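Local coordinates for protein oxidoreductase, iron/ascorbate family (Shewanella oneidensis, PDB 3ON7) that probably uses iron(II), 2-oxoglutarate and oxygen to oxidise arginine and to form ethylene, at residues 123-128 with 134-139; 17-22 with 224-229. All coordinates share one frame; numbering follows the deposited sequence.

Interaction 1: 123-128 with 134-139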
# COMPACT_ATOMS: atom_id res chain seq x y z
N TRP B 123 -31.26 6.47 -15.91
CA TRP B 123 -32.59 6.20 -15.35
C TRP B 123 -32.68 6.69 -13.91
O TRP B 123 -33.65 7.33 -13.52
CB TRP B 123 -32.93 4.71 -15.38
CG TRP B 123 -33.27 4.16 -16.73
CD1 TRP B 123 -33.23 4.80 -17.94
CD2 TRP B 123 -33.63 2.82 -17.00
NE1 TRP B 123 -33.59 3.93 -18.95
CE2 TRP B 123 -33.83 2.70 -18.40
CE3 TRP B 123 -33.83 1.69 -16.19
CZ2 TRP B 123 -34.22 1.51 -19.01
CZ3 TRP B 123 -34.21 0.49 -16.80
CH2 TRP B 123 -34.41 0.42 -18.19
N ILE B 124 -31.65 6.40 -13.13
CA ILE B 124 -31.62 6.79 -11.72
C ILE B 124 -31.67 8.31 -11.59
O ILE B 124 -32.40 8.84 -10.75
CB ILE B 124 -30.39 6.21 -11.00
CG1 ILE B 124 -30.54 4.69 -10.84
CG2 ILE B 124 -30.20 6.87 -9.64
CD1 ILE B 124 -29.22 3.98 -10.52
N GLU B 125 -30.93 9.01 -12.44
CA GLU B 125 -30.91 10.47 -12.40
C GLU B 125 -32.26 11.02 -12.84
O GLU B 125 -32.85 11.85 -12.13
CB GLU B 125 -29.79 11.03 -13.27
CG GLU B 125 -29.51 12.53 -13.02
CD GLU B 125 -28.19 13.02 -13.59
OE1 GLU B 125 -27.33 12.18 -13.92
OE2 GLU B 125 -28.02 14.25 -13.70
N THR B 126 -32.78 10.54 -13.97
CA THR B 126 -34.04 11.02 -14.53
C THR B 126 -35.17 10.97 -13.49
O THR B 126 -35.87 11.96 -13.32
CB THR B 126 -34.46 10.20 -15.79
OG1 THR B 126 -33.61 10.54 -16.91
CG2 THR B 126 -35.96 10.43 -16.15
N TYR B 127 -35.31 9.84 -12.80
CA TYR B 127 -36.35 9.67 -11.78
C TYR B 127 -35.96 10.06 -10.35
O TYR B 127 -36.74 9.84 -9.41
CB TYR B 127 -36.88 8.24 -11.82
CG TYR B 127 -37.64 7.95 -13.11
CD1 TYR B 127 -38.94 8.42 -13.29
CD2 TYR B 127 -37.05 7.23 -14.15
CE1 TYR B 127 -39.63 8.19 -14.47
CE2 TYR B 127 -37.74 6.98 -15.35
CZ TYR B 127 -39.03 7.47 -15.49
OH TYR B 127 -39.74 7.23 -16.66
N SER B 128 -34.79 10.66 -10.15
CA SER B 128 -34.50 11.29 -8.86
C SER B 128 -35.34 12.56 -8.74
O SER B 128 -35.58 13.23 -9.74
CB SER B 128 -33.03 11.68 -8.75
OG SER B 128 -32.16 10.57 -8.73
N ALA B 134 -29.85 17.71 -7.74
CA ALA B 134 -28.93 18.82 -7.47
C ALA B 134 -27.75 18.42 -6.58
O ALA B 134 -26.76 19.14 -6.52
CB ALA B 134 -29.69 20.00 -6.85
N LYS B 135 -27.84 17.29 -5.89
CA LYS B 135 -26.74 16.81 -5.07
C LYS B 135 -25.62 16.13 -5.87
O LYS B 135 -24.49 16.03 -5.40
CB LYS B 135 -27.26 15.87 -3.98
CG LYS B 135 -28.13 16.58 -2.96
CD LYS B 135 -28.45 15.68 -1.77
CE LYS B 135 -29.46 16.32 -0.82
NZ LYS B 135 -29.05 17.69 -0.42
N PHE B 136 -25.92 15.68 -7.08
CA PHE B 136 -24.94 15.01 -7.91
C PHE B 136 -24.03 16.05 -8.55
O PHE B 136 -24.51 16.94 -9.24
CB PHE B 136 -25.62 14.18 -8.99
CG PHE B 136 -26.65 13.21 -8.46
CD1 PHE B 136 -26.50 12.61 -7.22
CD2 PHE B 136 -27.74 12.86 -9.24
CE1 PHE B 136 -27.46 11.70 -6.76
CE2 PHE B 136 -28.69 11.97 -8.79
CZ PHE B 136 -28.54 11.38 -7.55
N SER B 137 -22.73 15.96 -8.29
CA SER B 137 -21.79 17.00 -8.72
C SER B 137 -21.59 17.01 -10.24
O SER B 137 -21.35 18.04 -10.83
CB SER B 137 -20.44 16.82 -8.03
OG SER B 137 -19.85 15.57 -8.35
N ILE B 138 -21.65 15.84 -10.85
CA ILE B 138 -21.65 15.75 -12.30
C ILE B 138 -22.69 14.70 -12.62
O ILE B 138 -23.12 14.00 -11.72
CB ILE B 138 -20.25 15.40 -12.87
CG1 ILE B 138 -19.74 14.06 -12.35
CG2 ILE B 138 -19.25 16.49 -12.53
CD1 ILE B 138 -18.41 13.61 -13.00
N PRO B 139 -23.12 14.61 -13.88
CA PRO B 139 -24.10 13.56 -14.19
C PRO B 139 -23.60 12.16 -13.82
O PRO B 139 -22.45 11.83 -14.07
CB PRO B 139 -24.30 13.70 -15.70
CG PRO B 139 -24.01 15.14 -15.97
CD PRO B 139 -22.92 15.53 -15.01

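Interaction 2: 17-22 with 224-229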
# COMPACT_ATOMS: atom_id res chain seq x y z
N ARG B 17 -40.25 1.96 -12.60
CA ARG B 17 -40.40 0.92 -11.56
C ARG B 17 -39.04 0.43 -11.04
O ARG B 17 -38.92 0.10 -9.86
CB ARG B 17 -41.22 -0.26 -12.08
CG ARG B 17 -42.73 0.03 -12.22
CD ARG B 17 -43.38 -0.95 -13.17
NE ARG B 17 -43.11 -2.34 -12.78
CZ ARG B 17 -42.96 -3.35 -13.64
NH1 ARG B 17 -43.06 -3.17 -14.96
NH2 ARG B 17 -42.71 -4.56 -13.16
N PHE B 18 -38.04 0.39 -11.91
CA PHE B 18 -36.70 -0.03 -11.52
C PHE B 18 -36.05 0.93 -10.51
O PHE B 18 -35.49 0.49 -9.49
CB PHE B 18 -35.83 -0.18 -12.77
CG PHE B 18 -34.39 -0.50 -12.49
CD1 PHE B 18 -34.00 -1.80 -12.24
CD2 PHE B 18 -33.43 0.49 -12.48
CE1 PHE B 18 -32.67 -2.09 -11.98
CE2 PHE B 18 -32.11 0.20 -12.22
CZ PHE B 18 -31.73 -1.09 -11.97
N VAL B 19 -36.12 2.23 -10.78
CA VAL B 19 -35.53 3.25 -9.90
C VAL B 19 -36.26 3.25 -8.56
O VAL B 19 -35.65 3.40 -7.52
CB VAL B 19 -35.52 4.64 -10.56
CG1 VAL B 19 -34.97 5.72 -9.58
CG2 VAL B 19 -34.66 4.61 -11.85
N GLU B 20 -37.56 3.01 -8.58
CA GLU B 20 -38.33 2.92 -7.34
C GLU B 20 -37.96 1.67 -6.50
O GLU B 20 -37.97 1.71 -5.28
CB GLU B 20 -39.82 2.95 -7.65
CG GLU B 20 -40.72 2.65 -6.47
CD GLU B 20 -40.53 3.63 -5.32
OE1 GLU B 20 -40.13 4.81 -5.57
OE2 GLU B 20 -40.82 3.20 -4.17
N SER B 21 -37.67 0.55 -7.16
CA SER B 21 -37.21 -0.63 -6.45
C SER B 21 -35.87 -0.35 -5.75
O SER B 21 -35.61 -0.84 -4.65
CB SER B 21 -37.05 -1.79 -7.43
OG SER B 21 -36.48 -2.91 -6.79
N LEU B 22 -35.01 0.42 -6.40
CA LEU B 22 -33.70 0.74 -5.84
C LEU B 22 -33.84 1.65 -4.65
O LEU B 22 -33.20 1.44 -3.63
CB LEU B 22 -32.78 1.40 -6.88
CG LEU B 22 -32.11 0.51 -7.94
CD1 LEU B 22 -31.41 1.37 -8.98
CD2 LEU B 22 -31.11 -0.48 -7.33
N GLY B 224 -28.55 9.59 1.13
CA GLY B 224 -29.39 8.54 1.73
C GLY B 224 -30.67 8.23 1.00
O GLY B 224 -31.38 7.32 1.38
N TYR B 225 -30.99 8.98 -0.05
CA TYR B 225 -32.21 8.74 -0.82
C TYR B 225 -32.19 7.36 -1.47
O TYR B 225 -33.21 6.68 -1.49
CB TYR B 225 -32.43 9.80 -1.89
CG TYR B 225 -33.76 9.66 -2.62
CD1 TYR B 225 -34.95 10.14 -2.06
CD2 TYR B 225 -33.83 9.07 -3.87
CE1 TYR B 225 -36.18 10.03 -2.73
CE2 TYR B 225 -35.05 8.93 -4.55
CZ TYR B 225 -36.22 9.41 -3.97
OH TYR B 225 -37.40 9.28 -4.64
N PHE B 226 -31.03 6.96 -2.00
CA PHE B 226 -30.82 5.60 -2.48
C PHE B 226 -29.98 4.84 -1.47
O PHE B 226 -28.83 5.18 -1.27
CB PHE B 226 -30.14 5.61 -3.86
CG PHE B 226 -31.02 6.13 -4.96
CD1 PHE B 226 -32.15 5.43 -5.34
CD2 PHE B 226 -30.73 7.32 -5.59
CE1 PHE B 226 -32.98 5.91 -6.35
CE2 PHE B 226 -31.56 7.81 -6.60
CZ PHE B 226 -32.68 7.10 -6.98
N PRO B 227 -30.56 3.82 -0.83
CA PRO B 227 -29.79 3.12 0.21
C PRO B 227 -28.81 2.09 -0.34
O PRO B 227 -29.14 1.38 -1.30
CB PRO B 227 -30.88 2.46 1.04
CG PRO B 227 -31.99 2.19 0.04
CD PRO B 227 -31.96 3.39 -0.86
N SER B 228 -27.61 2.02 0.26
CA SER B 228 -26.68 0.92 0.05
C SER B 228 -27.02 -0.16 1.05
O SER B 228 -26.83 0.02 2.24
CB SER B 228 -25.24 1.35 0.27
OG SER B 228 -24.36 0.24 0.16
N THR B 229 -27.53 -1.28 0.55
CA THR B 229 -28.20 -2.29 1.38
C THR B 229 -27.32 -3.56 1.55
O THR B 229 -26.55 -3.96 0.66
CB THR B 229 -29.59 -2.66 0.77
OG1 THR B 229 -30.37 -1.48 0.61
CG2 THR B 229 -30.36 -3.61 1.67

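Interaction 1: 123-128 with 134-139
At the C-terminal end of the long helix 103-126, Glu125 and Ser128 meet Phe136 and Pro139 of the loop that follows helix 130-133. The contact sets this helix end against the loop leading into helix 140-144. The Phe136 ring enters edge first: its CE2 lies 3.7 Å from Ser128 OG, and its CD2 is 4.2 Å from Glu125 CG, both near the ring plane. Ser128 suits the first turn beyond the helix because its short side chain reaches back, OG donating to Ile124 O at 2.7 Å, with the donor tilted 33° out of the carbonyl plane. Glu125 runs past Phe136 in the opposite direction, its carboxylate plane standing 78° to the ring. With CG anti to the backbone N (chi1 -166°) and the chain extended, Glu125 OE1 reaches the loop and accepts a hydrogen bond from Leu140 N. Pro139 has no N-H, so the donor at this point of the loop is Leu140 N; Pro139 itself meets Glu125 OE1 through carbon, with CA at 3.5 Å. The chemistry is thus divided: the aliphatic part of Glu125 lies beside the aromatic edge, while its carboxylate binds the backbone at the start of helix 140-144, where the helix dipole would probably stabilise its negative charge.

Interaction 2: 17-22 with 224-229
Phe226 and Pro227 bring the loop between helix 216-221 and strand 231-234 against Val19 and Leu22 on helix 14-25. Tyr225 comes first and contributes indirectly: its CD2 sits 3.7 Å above the centre of the Phe226 ring, covering one face, while the Tyr225 side chain also touches Arg23 and Pro129. Phe226 then presents its rim to the helix. Val19 CG1 is 3.7 Å from Phe226 CZ, near the ring plane, and Val19 O lies in that plane, 3.8 Å from Phe226 CE1. Val19 places CG1 anti to the backbone N (chi1 177°), and this beta-branched residue can therefore offer a methyl to the ring while staying close to its own helix. Further along the edge the backbone of Leu22 closes in, with its carbonyl carbon C 4.2 Å from Phe226 CD1; Leu22 CB lies off the ring plane, on the side away from Tyr225. Ile124 and Ile214 also touch the ring. Next comes Pro227, whose CD packs 3.6 Å from Leu22 O; the rigid ring carries this carbon to the carbonyl without bringing an N-H. Further on, Thr229 OG1 bonds to Thr25 O, tying the loop to the end of the same helix. Such a buried interface, in which an N-terminal helix packs against a loop of the double-stranded beta-helix core, fits the 2-oxoglutarate/iron(II) oxygenase fold.

Overall arrangement
Interaction 1 closes a short local turn that is nested inside the much longer loop closed by interaction 2, and their centres lie 13 Å apart. They touch directly: Ile124 CG2 is 3.5 Å from Phe226 CE2, and Ser128 OG is equally 3.5 Å from that carbon. Nearby on the same helix, Val19 CG2 packs 3.4 Å from Trp123 O. The end of helix 103-126 thus meets Phe136 in one contact and Val19 and Phe226 beside the other, with Ser128 OG touching both phenylalanine rings. His174, Asp176 and His231 face one vacant point, consistent with the His-X-Asp...His iron triad of this family; interaction 2 leads towards it, since Thr229 O bonds to His231 ND1, and Ser228 OG makes a weak bond to Asp176 O.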